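Local coordinates for uncharacterized protein (Legionella longbeachae NSW150, PDB 4JZA) that probably dephosphorylates the phosphoinositide lipid phosphatidylinositol 3-phosphate, as a bacterial phosphatase involved in pathogen-host interaction, at residues K371-S375 with E560-D565; M403-N408 with R455-I461; A412-I418 with H545-V551; N465-N469 with Y524-E528. All blocks are in the same frame, centred on the assembly; numbering follows the deposited sequence.

Contact 1: K371-S375 with E560-D565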
loop_
_atom_site.group_PDB
_atom_site.type_symbol
_atom_site.label_atom_id
_atom_site.label_comp_id
_atom_site.label_asym_id
_atom_site.label_seq_id
_atom_site.Cartn_x
_atom_site.Cartn_y
_atom_site.Cartn_z
ATOM N N LYS A 371 20.452 -13.504 15.209
ATOM C CA LYS A 371 19.569 -12.625 14.472
ATOM C C LYS A 371 19.654 -12.883 12.982
ATOM O O LYS A 371 20.750 -13.005 12.447
ATOM C CB LYS A 371 19.831 -11.167 14.837
ATOM C CG LYS A 371 19.219 -10.888 16.194
ATOM C CD LYS A 371 19.535 -9.536 16.782
ATOM C CE LYS A 371 19.084 -9.547 18.244
ATOM N NZ LYS A 371 18.663 -8.191 18.714
ATOM N N ARG A 372 18.482 -13.089 12.355
ATOM C CA ARG A 372 18.364 -13.254 10.918
ATOM C C ARG A 372 17.473 -12.099 10.469
ATOM O O ARG A 372 16.374 -11.897 10.987
ATOM C CB ARG A 372 17.770 -14.615 10.554
ATOM C CG ARG A 372 18.712 -15.778 10.877
ATOM C CD ARG A 372 18.072 -16.815 11.784
ATOM N NE ARG A 372 17.019 -17.516 11.092
ATOM C CZ ARG A 372 16.008 -18.144 11.679
ATOM N NH1 ARG A 372 15.889 -18.194 12.994
ATOM N NH2 ARG A 372 15.104 -18.749 10.922
ATOM N N TYR A 373 17.960 -11.333 9.506
ATOM C CA TYR A 373 17.328 -10.085 9.113
ATOM C C TYR A 373 16.426 -10.205 7.893
ATOM O O TYR A 373 16.739 -10.894 6.941
ATOM C CB TYR A 373 18.387 -8.999 8.923
ATOM C CG TYR A 373 19.214 -8.757 10.163
ATOM C CD1 TYR A 373 20.271 -9.586 10.483
ATOM C CD2 TYR A 373 18.927 -7.715 11.020
ATOM C CE1 TYR A 373 21.022 -9.378 11.615
ATOM C CE2 TYR A 373 19.678 -7.503 12.155
ATOM C CZ TYR A 373 20.722 -8.342 12.446
ATOM O OH TYR A 373 21.476 -8.143 13.569
ATOM N N ARG A 374 15.282 -9.542 7.958
ATOM C CA ARG A 374 14.260 -9.631 6.932
ATOM C C ARG A 374 13.786 -8.252 6.517
ATOM O O ARG A 374 13.777 -7.332 7.311
ATOM C CB ARG A 374 13.073 -10.419 7.470
ATOM C CG ARG A 374 12.649 -9.980 8.856
ATOM C CD ARG A 374 11.578 -10.872 9.430
ATOM N NE ARG A 374 10.579 -11.217 8.436
ATOM C CZ ARG A 374 9.447 -11.840 8.712
ATOM N NH1 ARG A 374 9.166 -12.178 9.951
ATOM N NH2 ARG A 374 8.597 -12.124 7.751
ATOM N N SER A 375 13.400 -8.114 5.261
ATOM C CA SER A 375 12.846 -6.876 4.743
ATOM C C SER A 375 12.071 -7.151 3.465
ATOM O O SER A 375 12.110 -8.244 2.940
ATOM C CB SER A 375 13.941 -5.838 4.500
ATOM O OG SER A 375 14.471 -5.938 3.194
ATOM N N GLU A 560 10.200 -19.492 5.009
ATOM C CA GLU A 560 11.581 -19.890 5.204
ATOM C C GLU A 560 11.959 -19.833 6.668
ATOM O O GLU A 560 12.637 -20.710 7.176
ATOM C CB GLU A 560 12.517 -18.976 4.424
ATOM C CG GLU A 560 13.990 -19.302 4.621
ATOM C CD GLU A 560 14.666 -18.457 5.687
ATOM O OE1 GLU A 560 14.492 -17.232 5.681
ATOM O OE2 GLU A 560 15.390 -19.015 6.527
ATOM N N LEU A 561 11.518 -18.782 7.342
ATOM C CA LEU A 561 11.820 -18.592 8.749
ATOM C C LEU A 561 11.227 -19.674 9.622
ATOM O O LEU A 561 11.855 -20.134 10.554
ATOM C CB LEU A 561 11.334 -17.230 9.221
ATOM C CG LEU A 561 12.070 -16.040 8.625
ATOM C CD1 LEU A 561 11.536 -14.758 9.219
ATOM C CD2 LEU A 561 13.559 -16.158 8.862
ATOM N N ILE A 562 10.004 -20.069 9.318
ATOM C CA ILE A 562 9.359 -21.151 10.033
ATOM C C ILE A 562 10.150 -22.447 9.768
ATOM O O ILE A 562 10.454 -23.222 10.714
ATOM C CB ILE A 562 7.910 -21.282 9.527
ATOM C CG1 ILE A 562 7.007 -20.255 10.225
ATOM C CG2 ILE A 562 7.356 -22.666 9.739
ATOM C CD1 ILE A 562 5.766 -19.974 9.433
ATOM N N HIS A 563 10.489 -22.680 8.491
ATOM C CA HIS A 563 11.126 -23.923 8.107
ATOM C C HIS A 563 12.495 -23.999 8.754
ATOM O O HIS A 563 12.851 -25.019 9.371
ATOM C CB HIS A 563 11.227 -24.030 6.610
ATOM C CG HIS A 563 11.578 -25.392 6.108
ATOM N ND1 HIS A 563 12.868 -25.750 5.784
ATOM C CD2 HIS A 563 10.800 -26.446 5.770
ATOM C CE1 HIS A 563 12.874 -26.982 5.316
ATOM N NE2 HIS A 563 11.637 -27.437 5.315
ATOM N N THR A 564 13.245 -22.915 8.676
ATOM C CA THR A 564 14.556 -22.908 9.273
ATOM C C THR A 564 14.404 -22.982 10.787
ATOM O O THR A 564 15.033 -23.805 11.434
ATOM C CB THR A 564 15.354 -21.695 8.782
ATOM O OG1 THR A 564 15.493 -21.765 7.356
ATOM C CG2 THR A 564 16.720 -21.644 9.390
ATOM N N ASP A 565 13.542 -22.195 11.389
ATOM C CA ASP A 565 13.301 -22.427 12.825
ATOM C C ASP A 565 13.051 -23.934 13.123
ATOM O O ASP A 565 13.602 -24.500 14.056
ATOM C CB ASP A 565 12.128 -21.588 13.355
ATOM C CG ASP A 565 12.492 -20.112 13.584
ATOM O OD1 ASP A 565 13.717 -19.815 13.724
ATOM O OD2 ASP A 565 11.546 -19.250 13.649
HETATM O O HOH W 1 16.640 -17.903 8.367
#
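Arg372 does most of the work. Its CA-to-CB bond points at the helix, and the side chain spans the gap between strand 372-374 and helix 560-565, whose axes come no closer than 11.5 Å. At its tip, Arg372 NH1 donates to Asp565 OD1 at 2.8 Å in a near-linear, charged hydrogen bond, while Arg372 NH2 reaches the same Asp565 OD1 only weakly at 3.3 Å. Water 1 accepts from Arg372 NE (2.8 Å) and donates to Glu560 OE2 (2.5 Å), so this second acid is linked through solvent; its other carboxylate oxygen, OE1, pairs with Lys557. Arg372 NH2 also lies 3.7 Å from Leu561 CD2 and 3.6 Å from Thr564 CB. Tyr373 points away, as strand alternation requires. Arg374 again faces the helix and lays one guanidinium face over Leu561, with Arg374 NH1 3.6 Å from Leu561 CD1; its charge is met by Asp164, and its NH2 also binds Gly553 O. Strand and helix run nearly antiparallel (167°), the geometry of an alpha/beta fold in which a helix packs back across the sheet. Here that helix follows the loop beginning at Cys550, whose sequence matches the CX5R signature of cysteine-dependent phosphatases.

Contact 2: M403-N408 with R455-I461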
loop_
_atom_site.group_PDB
_atom_site.type_symbol
_atom_site.label_atom_id
_atom_site.label_comp_id
_atom_site.label_asym_id
_atom_site.label_seq_id
_atom_site.Cartn_x
_atom_site.Cartn_y
_atom_site.Cartn_z
HETATM N N MSE A 403 22.502 -4.325 5.066
HETATM C CA MSE A 403 23.801 -4.873 5.406
HETATM C C MSE A 403 24.366 -4.211 6.644
HETATM O O MSE A 403 25.492 -4.514 7.055
HETATM C CB MSE A 403 24.718 -4.647 4.220
HETATM C CG MSE A 403 24.224 -5.386 2.987
HETATM SE SE MSE A 403 24.520 -7.314 3.217
HETATM C CE MSE A 403 22.860 -8.060 2.510
ATOM N N GLU A 404 23.613 -3.336 7.299
ATOM C CA GLU A 404 24.210 -2.551 8.373
ATOM C C GLU A 404 24.814 -3.430 9.482
ATOM O O GLU A 404 25.773 -3.026 10.059
ATOM C CB GLU A 404 23.254 -1.463 8.932
ATOM C CG GLU A 404 22.143 -1.948 9.881
ATOM C CD GLU A 404 21.087 -0.875 10.214
ATOM O OE1 GLU A 404 21.469 0.308 10.374
ATOM O OE2 GLU A 404 19.871 -1.202 10.354
ATOM N N TYR A 405 24.281 -4.623 9.772
ATOM C CA TYR A 405 24.772 -5.433 10.915
ATOM C C TYR A 405 25.759 -6.487 10.498
ATOM O O TYR A 405 26.309 -7.220 11.328
ATOM C CB TYR A 405 23.642 -6.051 11.698
ATOM C CG TYR A 405 22.953 -5.068 12.584
ATOM C CD1 TYR A 405 23.502 -4.687 13.809
ATOM C CD2 TYR A 405 21.719 -4.496 12.205
ATOM C CE1 TYR A 405 22.854 -3.763 14.645
ATOM C CE2 TYR A 405 21.056 -3.574 13.032
ATOM C CZ TYR A 405 21.634 -3.218 14.252
ATOM O OH TYR A 405 21.000 -2.319 15.047
ATOM N N SER A 406 26.038 -6.529 9.213
ATOM C CA SER A 406 27.183 -7.264 8.741
ATOM C C SER A 406 28.455 -6.492 9.094
ATOM O O SER A 406 28.387 -5.318 9.506
ATOM C CB SER A 406 27.102 -7.414 7.230
ATOM O OG SER A 406 27.286 -6.189 6.565
ATOM N N LYS A 407 29.603 -7.167 8.957
ATOM C CA LYS A 407 30.921 -6.503 8.957
ATOM C C LYS A 407 31.486 -6.743 7.558
ATOM O O LYS A 407 31.199 -7.773 6.934
ATOM C CB LYS A 407 31.851 -7.029 10.048
ATOM C CG LYS A 407 31.296 -7.046 11.479
ATOM C CD LYS A 407 30.072 -7.970 11.604
ATOM C CE LYS A 407 29.957 -8.720 12.928
ATOM N NZ LYS A 407 29.359 -7.874 13.993
ATOM N N ASN A 408 32.251 -5.777 7.049
ATOM C CA ASN A 408 32.620 -5.746 5.612
ATOM C C ASN A 408 33.625 -6.820 5.177
ATOM O O ASN A 408 33.857 -7.003 3.971
ATOM C CB ASN A 408 33.132 -4.358 5.216
ATOM C CG ASN A 408 32.009 -3.403 4.883
ATOM O OD1 ASN A 408 30.853 -3.802 4.767
ATOM N ND2 ASN A 408 32.341 -2.128 4.735
ATOM N N ARG A 455 28.156 -2.111 -5.151
ATOM C CA ARG A 455 28.651 -2.204 -3.804
ATOM C C ARG A 455 29.848 -3.176 -3.740
ATOM O O ARG A 455 30.450 -3.376 -2.673
ATOM C CB ARG A 455 27.476 -2.588 -2.873
ATOM C CG ARG A 455 27.833 -3.101 -1.491
ATOM C CD ARG A 455 26.680 -3.098 -0.513
ATOM N NE ARG A 455 26.648 -1.818 0.180
ATOM C CZ ARG A 455 27.035 -1.580 1.432
ATOM N NH1 ARG A 455 27.503 -2.542 2.201
ATOM N NH2 ARG A 455 26.926 -0.349 1.914
ATOM N N LYS A 456 30.253 -3.736 -4.875
ATOM C CA LYS A 456 31.358 -4.714 -4.881
ATOM C C LYS A 456 32.609 -4.172 -4.174
ATOM O O LYS A 456 33.221 -4.876 -3.383
ATOM C CB LYS A 456 31.707 -5.178 -6.305
ATOM C CG LYS A 456 32.005 -6.676 -6.383
ATOM C CD LYS A 456 30.780 -7.505 -6.777
ATOM C CE LYS A 456 30.471 -8.655 -5.807
ATOM N NZ LYS A 456 29.695 -9.774 -6.428
ATOM N N GLU A 457 32.940 -2.910 -4.432
ATOM C CA GLU A 457 34.073 -2.224 -3.796
ATOM C C GLU A 457 34.023 -2.275 -2.284
ATOM O O GLU A 457 35.027 -2.425 -1.641
ATOM C CB GLU A 457 34.092 -0.734 -4.205
ATOM C CG GLU A 457 34.226 -0.430 -5.703
ATOM C CD GLU A 457 35.601 -0.770 -6.257
ATOM O OE1 GLU A 457 36.038 -1.933 -6.116
ATOM O OE2 GLU A 457 36.252 0.136 -6.828
ATOM N N THR A 458 32.844 -2.098 -1.716
ATOM C CA THR A 458 32.701 -1.938 -0.273
ATOM C C THR A 458 32.615 -3.254 0.474
ATOM O O THR A 458 33.071 -3.362 1.604
ATOM C CB THR A 458 31.424 -1.121 -0.001
ATOM O OG1 THR A 458 31.535 0.125 -0.713
ATOM C CG2 THR A 458 31.163 -0.881 1.529
ATOM N N GLN A 459 32.020 -4.258 -0.162
ATOM C CA GLN A 459 31.625 -5.501 0.524
ATOM C C GLN A 459 31.272 -6.548 -0.499
ATOM O O GLN A 459 30.572 -6.289 -1.487
ATOM C CB GLN A 459 30.411 -5.201 1.377
ATOM C CG GLN A 459 29.722 -6.367 2.027
ATOM C CD GLN A 459 28.716 -5.880 3.059
ATOM O OE1 GLN A 459 28.048 -4.885 2.837
ATOM N NE2 GLN A 459 28.627 -6.557 4.195
ATOM N N SER A 460 31.748 -7.752 -0.303
ATOM C CA SER A 460 31.359 -8.747 -1.257
ATOM C C SER A 460 30.178 -9.497 -0.634
ATOM O O SER A 460 30.150 -9.766 0.591
ATOM C CB SER A 460 32.522 -9.625 -1.647
ATOM O OG SER A 460 32.237 -10.899 -1.223
ATOM N N ILE A 461 29.185 -9.785 -1.482
ATOM C CA ILE A 461 27.913 -10.353 -1.032
ATOM C C ILE A 461 27.539 -11.582 -1.849
ATOM O O ILE A 461 27.582 -11.554 -3.096
ATOM C CB ILE A 461 26.778 -9.309 -1.155
ATOM C CG1 ILE A 461 27.031 -8.139 -0.195
ATOM C CG2 ILE A 461 25.399 -9.928 -0.879
ATOM C CD1 ILE A 461 26.183 -6.913 -0.485
#
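This is a partly buried contact between two connecting loops, one leading from helix 388-402 to strand 412-416 and the other from helix 441-454 to strand 462-465. Gln459 is the hub. Its extended side chain crosses to the type I beta turn of Met403 to Ser406, where Gln459 NE2 donates to Ser406 OG at 2.7 Å. Ser406 OG in turn donates a hydrogen bond to Met403 O (2.5 Å), and Ser406 N binds Met403 O at 3.0 Å, so the bridge lands on a turn already closed by its own bonds. The other end of the amide is held within its own loop by a very short 2.5 Å bond from Arg455 NH1 to Gln459 OE1. Strand 412-416, helix 441-454 and strand 462-465 form a beta-alpha-beta crossover between adjacent parallel strands, and the contact brings the exit loop of its helix against the loop that feeds its first strand. Beneath the polar bridge, selenomethionine Met403 supplies the apolar part, with Met403 SE 4.1 Å from Ile461 CD1, just before the second strand begins. The base of the same side chain touches the amide, Met403 CB lying in van der Waals contact with Gln459 OE1 at 3.6 Å. On the exposed side Asn408 lies along the other loop, with Asn408 OD1 3.4 Å from Gln459 CD and Asn408 ND2 3.6 Å from Thr458 CG2.

Contact 3: A412-I418 with H545-V551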
loop_
_atom_site.group_PDB
_atom_site.type_symbol
_atom_site.label_atom_id
_atom_site.label_comp_id
_atom_site.label_asym_id
_atom_site.label_seq_id
_atom_site.Cartn_x
_atom_site.Cartn_y
_atom_site.Cartn_z
ATOM N N ALA A 412 28.333 -12.624 3.884
ATOM C CA ALA A 412 27.018 -12.004 3.917
ATOM C C ALA A 412 26.214 -12.531 2.788
ATOM O O ALA A 412 26.665 -12.501 1.638
ATOM C CB ALA A 412 27.147 -10.516 3.771
ATOM N N ILE A 413 24.996 -12.962 3.090
ATOM C CA ILE A 413 24.118 -13.466 2.040
ATOM C C ILE A 413 22.958 -12.532 1.800
ATOM O O ILE A 413 22.439 -11.910 2.737
ATOM C CB ILE A 413 23.622 -14.869 2.362
ATOM C CG1 ILE A 413 22.938 -15.463 1.133
ATOM C CG2 ILE A 413 22.710 -14.882 3.584
ATOM C CD1 ILE A 413 22.867 -16.965 1.198
ATOM N N LEU A 414 22.598 -12.388 0.526
ATOM C CA LEU A 414 21.333 -11.747 0.103
ATOM C C LEU A 414 20.458 -12.801 -0.550
ATOM O O LEU A 414 20.558 -13.079 -1.747
ATOM C CB LEU A 414 21.599 -10.624 -0.892
ATOM C CG LEU A 414 20.554 -9.535 -1.124
ATOM C CD1 LEU A 414 21.039 -8.489 -2.124
ATOM C CD2 LEU A 414 19.257 -10.155 -1.578
ATOM N N GLN A 415 19.621 -13.430 0.258
ATOM C CA GLN A 415 18.810 -14.532 -0.215
ATOM C C GLN A 415 17.422 -14.049 -0.590
ATOM O O GLN A 415 16.666 -13.615 0.258
ATOM C CB GLN A 415 18.712 -15.600 0.863
ATOM C CG GLN A 415 18.231 -16.942 0.362
ATOM C CD GLN A 415 17.858 -17.865 1.488
ATOM O OE1 GLN A 415 17.034 -17.529 2.328
ATOM N NE2 GLN A 415 18.461 -19.036 1.513
ATOM N N THR A 416 17.097 -14.119 -1.872
ATOM C CA THR A 416 15.811 -13.645 -2.334
ATOM C C THR A 416 14.925 -14.792 -2.766
ATOM O O THR A 416 15.362 -15.713 -3.439
ATOM C CB THR A 416 15.950 -12.660 -3.503
ATOM O OG1 THR A 416 16.492 -13.337 -4.635
ATOM C CG2 THR A 416 16.852 -11.518 -3.126
ATOM N N LEU A 417 13.665 -14.716 -2.374
ATOM C CA LEU A 417 12.694 -15.721 -2.742
ATOM C C LEU A 417 11.685 -15.136 -3.709
ATOM O O LEU A 417 10.554 -14.884 -3.345
ATOM C CB LEU A 417 11.996 -16.243 -1.493
ATOM C CG LEU A 417 12.955 -16.809 -0.450
ATOM C CD1 LEU A 417 12.245 -17.165 0.840
ATOM C CD2 LEU A 417 13.709 -18.004 -1.002
ATOM N N ILE A 418 12.108 -14.913 -4.944
ATOM C CA ILE A 418 11.229 -14.352 -5.955
ATOM C C ILE A 418 11.330 -15.120 -7.263
ATOM O O ILE A 418 12.261 -15.876 -7.470
ATOM C CB ILE A 418 11.500 -12.856 -6.185
ATOM C CG1 ILE A 418 12.760 -12.650 -7.012
ATOM C CG2 ILE A 418 11.608 -12.127 -4.863
ATOM C CD1 ILE A 418 13.114 -11.198 -7.191
ATOM N N HIS A 545 26.533 -12.887 7.977
ATOM C CA HIS A 545 25.333 -12.083 8.113
ATOM C C HIS A 545 24.189 -12.688 7.298
ATOM O O HIS A 545 24.301 -12.857 6.083
ATOM C CB HIS A 545 25.620 -10.678 7.611
ATOM C CG HIS A 545 24.447 -9.752 7.696
ATOM N ND1 HIS A 545 23.788 -9.466 8.854
ATOM C CD2 HIS A 545 23.821 -9.042 6.755
ATOM C CE1 HIS A 545 22.808 -8.612 8.623
ATOM N NE2 HIS A 545 22.826 -8.318 7.358
ATOM N N SER A 546 23.098 -12.999 7.985
ATOM C CA SER A 546 21.906 -13.633 7.388
ATOM C C SER A 546 20.844 -12.612 7.004
ATOM O O SER A 546 20.258 -11.991 7.854
ATOM C CB SER A 546 21.310 -14.638 8.370
ATOM O OG SER A 546 20.022 -14.991 7.970
ATOM N N TYR A 547 20.652 -12.407 5.713
ATOM C CA TYR A 547 19.612 -11.513 5.214
ATOM C C TYR A 547 18.874 -12.175 4.064
ATOM O O TYR A 547 19.478 -12.896 3.231
ATOM C CB TYR A 547 20.155 -10.129 4.752
ATOM C CG TYR A 547 19.089 -9.309 4.029
ATOM C CD1 TYR A 547 18.051 -8.662 4.740
ATOM C CD2 TYR A 547 19.054 -9.265 2.654
ATOM C CE1 TYR A 547 17.047 -7.937 4.085
ATOM C CE2 TYR A 547 18.068 -8.570 1.990
ATOM C CZ TYR A 547 17.048 -7.904 2.710
ATOM O OH TYR A 547 16.042 -7.250 2.014
ATOM N N GLY A 548 17.573 -11.899 3.995
ATOM C CA GLY A 548 16.786 -12.322 2.843
ATOM C C GLY A 548 15.466 -11.604 2.733
ATOM O O GLY A 548 15.062 -10.875 3.641
ATOM N N SER A 549 14.835 -11.754 1.572
ATOM C CA SER A 549 13.521 -11.220 1.340
ATOM C C SER A 549 12.799 -12.048 0.306
ATOM O O SER A 549 13.418 -12.765 -0.473
ATOM C CB SER A 549 13.625 -9.812 0.827
ATOM O OG SER A 549 14.149 -9.838 -0.473
ATOM N N CYS A 550 11.476 -11.954 0.337
ATOM C CA CYS A 550 10.643 -12.257 -0.801
ATOM C C CYS A 550 10.207 -10.888 -1.308
ATOM O O CYS A 550 10.803 -9.919 -0.927
ATOM C CB CYS A 550 9.470 -13.100 -0.367
ATOM S SG CYS A 550 8.510 -12.421 1.001
ATOM N N VAL A 551 9.210 -10.777 -2.169
ATOM C CA VAL A 551 8.879 -9.452 -2.703
ATOM C C VAL A 551 8.429 -8.509 -1.571
ATOM O O VAL A 551 8.818 -7.353 -1.526
ATOM C CB VAL A 551 7.767 -9.515 -3.797
ATOM C CG1 VAL A 551 7.306 -8.124 -4.183
ATOM C CG2 VAL A 551 8.260 -10.246 -5.043
HETATM O O HOH W 2 8.191 -13.305 -3.247
#
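Tyr547, His545 and Ile413 give up the most surface where strands 412-416 and 545-549 pair in parallel, their axes 4.6 Å apart and 22° from parallel. Each takes part in the backbone ladder: Ile413 N donates to His545 O (3.1 Å), Gln415 N to Tyr547 O (3.0 Å), and beyond them Leu417 N to Ser549 O (2.7 Å). His545 and Tyr547 project to one face. There His545 CB meets Ala412 CB at 4.1 Å. The Tyr547 ring turns its edge to Leu414, with Tyr547 CD2 4.1 Å from Leu414 CG. Ile413 projects to the opposite face, Ile413 CG2 lying 4.1 Å from Ser546 CA. Past the ladder, water 2 links Leu417 O to Val551 N, next to Cys550, the presumed nucleophile of a CX5R phosphate-binding loop reaching to Arg556. The pair lies between strands 365-374 and 462-465 in the mixed sheet; helix 441-454 touches the Leu414 face, while helices 524-542 and 556-574 cover the Ile413 and Leu417 side.

Contact 4: N465-N469 with Y524-E528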
loop_
_atom_site.group_PDB
_atom_site.type_symbol
_atom_site.label_atom_id
_atom_site.label_comp_id
_atom_site.label_asym_id
_atom_site.label_seq_id
_atom_site.Cartn_x
_atom_site.Cartn_y
_atom_site.Cartn_z
ATOM N N ASN A 465 18.976 -16.700 -5.281
ATOM C CA ASN A 465 17.562 -16.549 -5.547
ATOM C C ASN A 465 16.880 -17.892 -5.776
ATOM O O ASN A 465 17.399 -18.704 -6.526
ATOM C CB ASN A 465 17.327 -15.721 -6.789
ATOM C CG ASN A 465 15.876 -15.481 -7.007
ATOM O OD1 ASN A 465 15.283 -15.972 -7.960
ATOM N ND2 ASN A 465 15.270 -14.796 -6.073
ATOM N N HIS A 466 15.703 -18.090 -5.170
ATOM C CA HIS A 466 14.976 -19.347 -5.265
ATOM C C HIS A 466 13.611 -19.157 -5.808
ATOM O O HIS A 466 12.671 -18.802 -5.084
ATOM C CB HIS A 466 14.910 -20.025 -3.930
ATOM C CG HIS A 466 16.261 -20.376 -3.416
ATOM N ND1 HIS A 466 17.061 -21.303 -4.038
ATOM C CD2 HIS A 466 16.977 -19.868 -2.395
ATOM C CE1 HIS A 466 18.203 -21.379 -3.390
ATOM N NE2 HIS A 466 18.173 -20.521 -2.383
ATOM N N PRO A 467 13.496 -19.369 -7.114
ATOM C CA PRO A 467 12.223 -19.195 -7.739
ATOM C C PRO A 467 11.442 -20.421 -7.432
ATOM O O PRO A 467 12.029 -21.441 -7.147
ATOM C CB PRO A 467 12.576 -19.092 -9.225
ATOM C CG PRO A 467 13.864 -19.811 -9.376
ATOM C CD PRO A 467 14.576 -19.614 -8.084
ATOM N N TYR A 468 10.129 -20.303 -7.436
ATOM C CA TYR A 468 9.236 -21.463 -7.332
ATOM C C TYR A 468 7.862 -21.001 -7.888
ATOM O O TYR A 468 7.025 -20.443 -7.176
ATOM C CB TYR A 468 9.153 -22.048 -5.905
ATOM C CG TYR A 468 8.327 -23.307 -5.878
ATOM C CD1 TYR A 468 8.686 -24.389 -6.661
ATOM C CD2 TYR A 468 7.169 -23.412 -5.118
ATOM C CE1 TYR A 468 7.931 -25.545 -6.693
ATOM C CE2 TYR A 468 6.398 -24.573 -5.137
ATOM C CZ TYR A 468 6.791 -25.629 -5.931
ATOM O OH TYR A 468 6.098 -26.791 -6.005
ATOM N N ASN A 469 7.674 -21.208 -9.186
ATOM C CA ASN A 469 6.544 -20.652 -9.903
ATOM C C ASN A 469 6.078 -21.577 -11.062
ATOM O O ASN A 469 6.848 -22.407 -11.571
ATOM C CB ASN A 469 6.934 -19.265 -10.409
ATOM C CG ASN A 469 5.736 -18.474 -10.905
ATOM O OD1 ASN A 469 4.615 -18.564 -10.347
ATOM N ND2 ASN A 469 5.945 -17.722 -12.009
ATOM N N TYR A 524 9.032 -30.639 -5.030
ATOM C CA TYR A 524 9.837 -29.484 -5.439
ATOM C C TYR A 524 9.714 -28.339 -4.446
ATOM O O TYR A 524 10.649 -27.586 -4.274
ATOM C CB TYR A 524 9.402 -28.950 -6.805
ATOM C CG TYR A 524 9.843 -29.760 -7.975
ATOM C CD1 TYR A 524 11.140 -29.664 -8.461
ATOM C CD2 TYR A 524 8.968 -30.605 -8.610
ATOM C CE1 TYR A 524 11.556 -30.409 -9.537
ATOM C CE2 TYR A 524 9.378 -31.364 -9.676
ATOM C CZ TYR A 524 10.663 -31.251 -10.141
ATOM O OH TYR A 524 11.040 -32.032 -11.204
ATOM N N ALA A 525 8.541 -28.189 -3.848
ATOM C CA ALA A 525 8.331 -27.158 -2.855
ATOM C C ALA A 525 9.267 -27.413 -1.683
ATOM O O ALA A 525 9.960 -26.517 -1.214
ATOM C CB ALA A 525 6.870 -27.124 -2.389
ATOM N N GLY A 526 9.300 -28.637 -1.216
ATOM C CA GLY A 526 10.167 -28.965 -0.106
ATOM C C GLY A 526 11.626 -28.810 -0.431
ATOM O O GLY A 526 12.442 -28.403 0.432
ATOM N N ARG A 527 11.970 -29.125 -1.667
ATOM C CA ARG A 527 13.348 -29.018 -2.059
ATOM C C ARG A 527 13.760 -27.568 -1.884
ATOM O O ARG A 527 14.831 -27.292 -1.295
ATOM C CB ARG A 527 13.567 -29.478 -3.483
ATOM C CG ARG A 527 14.965 -29.177 -4.020
ATOM C CD ARG A 527 15.248 -29.983 -5.286
ATOM N NE ARG A 527 16.466 -29.542 -5.944
ATOM C CZ ARG A 527 16.572 -28.478 -6.732
ATOM N NH1 ARG A 527 15.519 -27.710 -6.995
ATOM N NH2 ARG A 527 17.756 -28.175 -7.263
ATOM N N GLU A 528 12.905 -26.643 -2.352
ATOM C CA GLU A 528 13.174 -25.215 -2.200
ATOM C C GLU A 528 13.374 -24.733 -0.755
ATOM O O GLU A 528 14.196 -23.868 -0.506
ATOM C CB GLU A 528 12.062 -24.389 -2.839
ATOM C CG GLU A 528 11.988 -24.553 -4.336
ATOM C CD GLU A 528 13.245 -24.156 -5.087
ATOM O OE1 GLU A 528 13.920 -23.219 -4.724
ATOM O OE2 GLU A 528 13.563 -24.750 -6.099
#
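No hydrogen bond joins residues 465-469 to the first turn of helix 524-542; the fit is made by ring and van der Waals contacts. The main one is CH-pi: Ala525 CA sits over a face of the Tyr468 ring, 4.1 Å from its centroid and 26° off the ring normal. Apolar contacts widen this seat, with Tyr468 CE1 3.7 Å from Tyr524 CB and Tyr468 CE2 3.8 Å from Ala525 CB. One turn along the helix, the aliphatic part of Glu528 continues the surface, Glu528 CG lying 4.0 Å from Tyr468 CD1. Its carboxylate makes no bond across the contact: Glu528 OE1 lies 3.4 Å from the carbon His466 CB and 3.6 Å from Pro467 O, another acceptor. Glu528 and His466 are instead linked through Thr477, whose OG1 is hydrogen-bonded to Glu528 OE1 and His466 ND1, while His466 NE2 reaches Glu535 further along the same helix. The contact therefore lays the link between the edge strand 462-465 and the short strand 469-470 along helix 524-542. Leu474 of the small hairpin touches both tyrosines, Trp624 stacks with Tyr468, and His466 joins the backbone of strand 412-416 at Thr416.

How the contacts relate
From the N terminus, the chain opens contact 1 on strand 365-374, contact 2 after helix 388-402 and contact 3 on strand 412-416. Contact 2 closes first, at 455-461, so it crosses contact 3, which is still open. Contact 4 then opens at 465 and closes on helix 524-542, in series with contact 2 and nested inside contact 3. Strand 545-549 closes contact 3, and helix 556-574 closes contact 1, which encloses the other three. Contacts 1 and 3 share the sheet, where Tyr373 N lies 2.9 Å from Ser546 O; contact 4 ties the sheet's edge to helix 524-542, and contact 2 joins loops at the strands' leading ends.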